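Side-chain contact in similarities with probable monooxygenase (PDB 4HB9), which probably acts as an FAD-dependent monooxygenase of the aromatic-ring hydroxylase type: residues A[28-33]-A[145-150]. Sequence-based numbering, arbitrary orientation.
With FAD (flavin-adenine dinucleotide), chain B.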
loop_
_atom_site.group_PDB
_atom_site.type_symbol
_atom_site.label_atom_id
_atom_site.label_comp_id
_atom_site.label_asym_id
_atom_site.label_seq_id
_atom_site.Cartn_x
_atom_site.Cartn_y
_atom_site.Cartn_z
ATOM N N THR A 28 9.981 -18.190 -7.853
ATOM C CA THR A 28 8.995 -18.747 -6.958
ATOM C C THR A 28 8.642 -17.709 -5.889
ATOM O O THR A 28 9.516 -16.962 -5.414
ATOM C CB THR A 28 9.550 -20.021 -6.266
ATOM O OG1 THR A 28 9.978 -20.961 -7.258
ATOM C CG2 THR A 28 8.514 -20.657 -5.401
ATOM N N ILE A 29 7.359 -17.665 -5.521
ATOM C CA ILE A 29 6.906 -16.830 -4.431
ATOM C C ILE A 29 6.436 -17.690 -3.295
ATOM O O ILE A 29 5.679 -18.623 -3.502
ATOM C CB ILE A 29 5.699 -15.931 -4.830
ATOM C CG1 ILE A 29 6.069 -14.962 -5.955
ATOM C CG2 ILE A 29 5.203 -15.167 -3.614
ATOM C CD1 ILE A 29 4.856 -14.268 -6.548
ATOM N N TYR A 30 6.843 -17.343 -2.085
ATOM C CA TYR A 30 6.389 -18.020 -0.875
ATOM C C TYR A 30 5.530 -17.044 -0.073
ATOM O O TYR A 30 5.983 -15.981 0.327
ATOM C CB TYR A 30 7.578 -18.533 -0.046
ATOM C CG TYR A 30 8.545 -19.327 -0.896
ATOM C CD1 TYR A 30 8.359 -20.700 -1.116
ATOM C CD2 TYR A 30 9.608 -18.702 -1.525
ATOM C CE1 TYR A 30 9.240 -21.417 -1.922
ATOM C CE2 TYR A 30 10.478 -19.411 -2.326
ATOM C CZ TYR A 30 10.296 -20.758 -2.509
ATOM O OH TYR A 30 11.188 -21.431 -3.316
ATOM N N GLU A 31 4.278 -17.427 0.128
ATOM C CA GLU A 31 3.261 -16.573 0.758
ATOM C C GLU A 31 2.701 -17.234 1.994
ATOM O O GLU A 31 2.337 -18.411 1.964
ATOM C CB GLU A 31 2.128 -16.277 -0.247
ATOM C CG GLU A 31 0.871 -15.669 0.366
ATOM C CD GLU A 31 1.134 -14.343 1.084
ATOM O OE1 GLU A 31 1.822 -13.485 0.506
ATOM O OE2 GLU A 31 0.630 -14.165 2.215
ATOM N N ARG A 32 2.610 -16.470 3.086
ATOM C CA ARG A 32 2.151 -17.022 4.365
ATOM C C ARG A 32 0.667 -17.391 4.361
ATOM O O ARG A 32 0.282 -18.338 5.005
ATOM C CB ARG A 32 2.443 -16.084 5.528
ATOM C CG ARG A 32 1.659 -14.784 5.498
ATOM C CD ARG A 32 1.923 -13.925 6.714
ATOM N NE ARG A 32 1.271 -12.631 6.532
ATOM C CZ ARG A 32 1.342 -11.629 7.394
ATOM N NH1 ARG A 32 2.022 -11.767 8.530
ATOM N NH2 ARG A 32 0.714 -10.496 7.120
ATOM N N ASN A 33 -0.164 -16.642 3.646
ATOM C CA ASN A 33 -1.593 -16.926 3.624
ATOM C C ASN A 33 -1.959 -18.097 2.737
ATOM O O ASN A 33 -1.163 -18.560 1.890
ATOM C CB ASN A 33 -2.367 -15.680 3.202
ATOM C CG ASN A 33 -2.198 -14.517 4.180
ATOM O OD1 ASN A 33 -2.132 -13.357 3.769
ATOM N ND2 ASN A 33 -2.109 -14.817 5.465
ATOM N N ILE A 145 16.200 -21.048 2.551
ATOM C CA ILE A 145 15.072 -20.391 3.205
ATOM C C ILE A 145 14.367 -21.379 4.111
ATOM O O ILE A 145 14.042 -22.472 3.672
ATOM C CB ILE A 145 14.018 -19.894 2.178
ATOM C CG1 ILE A 145 14.681 -19.122 1.031
ATOM C CG2 ILE A 145 12.984 -19.018 2.885
ATOM C CD1 ILE A 145 13.784 -18.996 -0.199
ATOM N N PHE A 146 14.102 -20.986 5.359
ATOM C CA PHE A 146 13.353 -21.820 6.296
ATOM C C PHE A 146 11.954 -21.273 6.540
ATOM O O PHE A 146 11.811 -20.099 6.837
ATOM C CB PHE A 146 14.069 -21.844 7.647
ATOM C CG PHE A 146 15.452 -22.440 7.590
ATOM C CD1 PHE A 146 15.674 -23.754 7.963
ATOM C CD2 PHE A 146 16.523 -21.693 7.143
ATOM C CE1 PHE A 146 16.948 -24.307 7.920
ATOM C CE2 PHE A 146 17.801 -22.242 7.084
ATOM C CZ PHE A 146 18.017 -23.550 7.481
ATOM N N PHE A 147 10.957 -22.147 6.498
ATOM C CA PHE A 147 9.572 -21.781 6.751
ATOM C C PHE A 147 9.052 -22.297 8.083
ATOM O O PHE A 147 9.622 -23.211 8.682
ATOM C CB PHE A 147 8.704 -22.252 5.586
ATOM C CG PHE A 147 9.184 -21.746 4.271
ATOM C CD1 PHE A 147 8.945 -20.430 3.896
ATOM C CD2 PHE A 147 9.921 -22.555 3.427
ATOM C CE1 PHE A 147 9.415 -19.931 2.691
ATOM C CE2 PHE A 147 10.395 -22.066 2.217
ATOM C CZ PHE A 147 10.138 -20.753 1.846
ATOM N N ALA A 148 7.971 -21.688 8.560
ATOM C CA ALA A 148 7.449 -21.961 9.914
ATOM C C ALA A 148 6.990 -23.408 10.099
ATOM O O ALA A 148 6.989 -23.932 11.218
ATOM C CB ALA A 148 6.289 -21.037 10.225
ATOM N N ASP A 149 6.567 -24.032 9.007
ATOM C CA ASP A 149 6.120 -25.430 9.059
ATOM C C ASP A 149 7.296 -26.411 9.066
ATOM O O ASP A 149 7.085 -27.638 9.090
ATOM C CB ASP A 149 5.157 -25.754 7.907
ATOM C CG ASP A 149 5.829 -25.753 6.532
ATOM O OD1 ASP A 149 7.007 -25.345 6.373
ATOM O OD2 ASP A 149 5.141 -26.163 5.574
ATOM N N GLY A 150 8.522 -25.888 9.026
ATOM C CA GLY A 150 9.725 -26.731 9.109
ATOM C C GLY A 150 10.296 -27.123 7.750
ATOM O O GLY A 150 11.326 -27.810 7.662
HETATM P PA FAD B . 1.873 -6.224 0.785
HETATM O O1A FAD B . 1.055 -5.896 -0.436
HETATM O O2A FAD B . 1.455 -5.973 2.194
HETATM O O5B FAD B . 2.335 -7.752 0.666
HETATM C C5B FAD B . 3.109 -8.389 1.666
HETATM C C4B FAD B . 2.848 -9.871 1.481
HETATM O O4B FAD B . 3.813 -10.608 2.252
HETATM C C3B FAD B . 1.444 -10.310 1.942
HETATM O O3B FAD B . 0.822 -11.171 0.986
HETATM C C2B FAD B . 1.746 -11.028 3.242
HETATM O O2B FAD B . 0.823 -12.038 3.607
HETATM C C1B FAD B . 3.124 -11.631 2.936
HETATM N N9A FAD B . 3.943 -11.987 4.097
HETATM C C8A FAD B . 4.186 -11.236 5.203
HETATM N N7A FAD B . 5.058 -11.868 6.041
HETATM C C5A FAD B . 5.360 -13.044 5.449
HETATM C C6A FAD B . 6.215 -14.189 5.819
HETATM N N6A FAD B . 6.859 -14.125 7.007
HETATM N N1A FAD B . 6.277 -15.241 4.977
HETATM C C2A FAD B . 5.617 -15.240 3.797
HETATM N N3A FAD B . 4.820 -14.234 3.386
HETATM C C4A FAD B . 4.659 -13.118 4.172
HETATM N N1 FAD B . -0.981 2.567 -1.893
HETATM C C2 FAD B . -1.063 3.331 -3.006
HETATM O O2 FAD B . -0.065 3.461 -3.796
HETATM N N3 FAD B . -2.212 3.965 -3.307
HETATM C C4 FAD B . -3.311 3.951 -2.546
HETATM O O4 FAD B . -4.341 4.583 -2.901
HETATM C C4X FAD B . -3.285 3.179 -1.300
HETATM N N5 FAD B . -4.364 3.094 -0.470
HETATM C C5X FAD B . -4.278 2.373 0.671
HETATM C C6 FAD B . -5.360 2.297 1.540
HETATM C C7 FAD B . -5.298 1.551 2.720
HETATM C C7M FAD B . -6.480 1.468 3.667
HETATM C C8 FAD B . -4.057 0.837 3.062
HETATM C C8M FAD B . -3.961 0.010 4.326
HETATM C C9 FAD B . -2.970 0.908 2.196
HETATM C C9A FAD B . -3.019 1.643 1.012
HETATM N N10 FAD B . -1.910 1.714 0.139
HETATM C C10 FAD B . -2.007 2.478 -1.019
HETATM C "C1'" FAD B . -0.622 1.058 0.442
HETATM C "C2'" FAD B . -0.475 -0.312 -0.217
HETATM O "O2'" FAD B . -1.611 -1.123 0.033
HETATM C "C3'" FAD B . 0.769 -0.998 0.342
HETATM O "O3'" FAD B . 1.827 -0.043 0.408
HETATM C "C4'" FAD B . 1.196 -2.147 -0.561
HETATM O "O4'" FAD B . 0.358 -3.252 -0.277
HETATM C "C5'" FAD B . 2.636 -2.557 -0.335
HETATM O "O5'" FAD B . 2.909 -3.623 -1.221
HETATM P P FAD B . 3.891 -4.789 -0.704
HETATM O O1P FAD B . 3.888 -5.798 -1.827
HETATM O O2P FAD B . 5.178 -4.167 -0.232
HETATM O O3P FAD B . 3.260 -5.432 0.624
#
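Tyr-30 and Phe-147 carry the apolar contact between strand 26-30 of the parallel sheet and the end of the hairpin strand 143-147. CZ of Phe-147 lies over one face of the Tyr-30 ring, toward its rim, 3.5 Å from Tyr-30 CD1. Phe-147 CE1 reaches back to Tyr-30 CB at 3.6 Å. The ring centroids are 4.9 Å apart and the planes are inclined at 38°, an oblique pair. In both residues the bond from CA to CB is directed toward the other segment. Tyr-30 CG is anti to the carbonyl carbon (chi1 -50°), which turns the ring onto Phe-147 CZ. Ile-145 adds a smaller apolar touch, with its CD1 4.0 Å from Tyr-30 CE2. Glu-153 and Val-155 of strand 152-155 also touch the Tyr-30 side chain.

The polar bonds lie one step further along 28-33 and grip the cofactor. The bond from CA to CB of Glu-31 is directed away from the hairpin, and its carboxylate takes both ribose hydroxyls of the FAD adenosine. FAD O3B donates to Glu-31 OE1 at 2.6 Å, and FAD O2B to Glu-31 OE2 at 2.5 Å. Ala-9 N also bonds OE1. The backbone N of Asn-33 reaches OE2 on its anti side, with an N-H...O angle of 169°. The carboxylate is thus fixed by bonds at both oxygens.

Arg-32 NE gives a hydrogen bond to FAD O2B at 3.0 Å. FAD C8A lies over one face of its guanidinium, toward the rim.

An acidic residue in the C-terminal region of the second strand, here Glu-31 next to Tyr-30, is the ribose-binding feature of Rossmann-type FAD sites. The chemistry divides cleanly: apolar side chains join hairpin to sheet, while the next residues hold the adenosine through directed polar bonds.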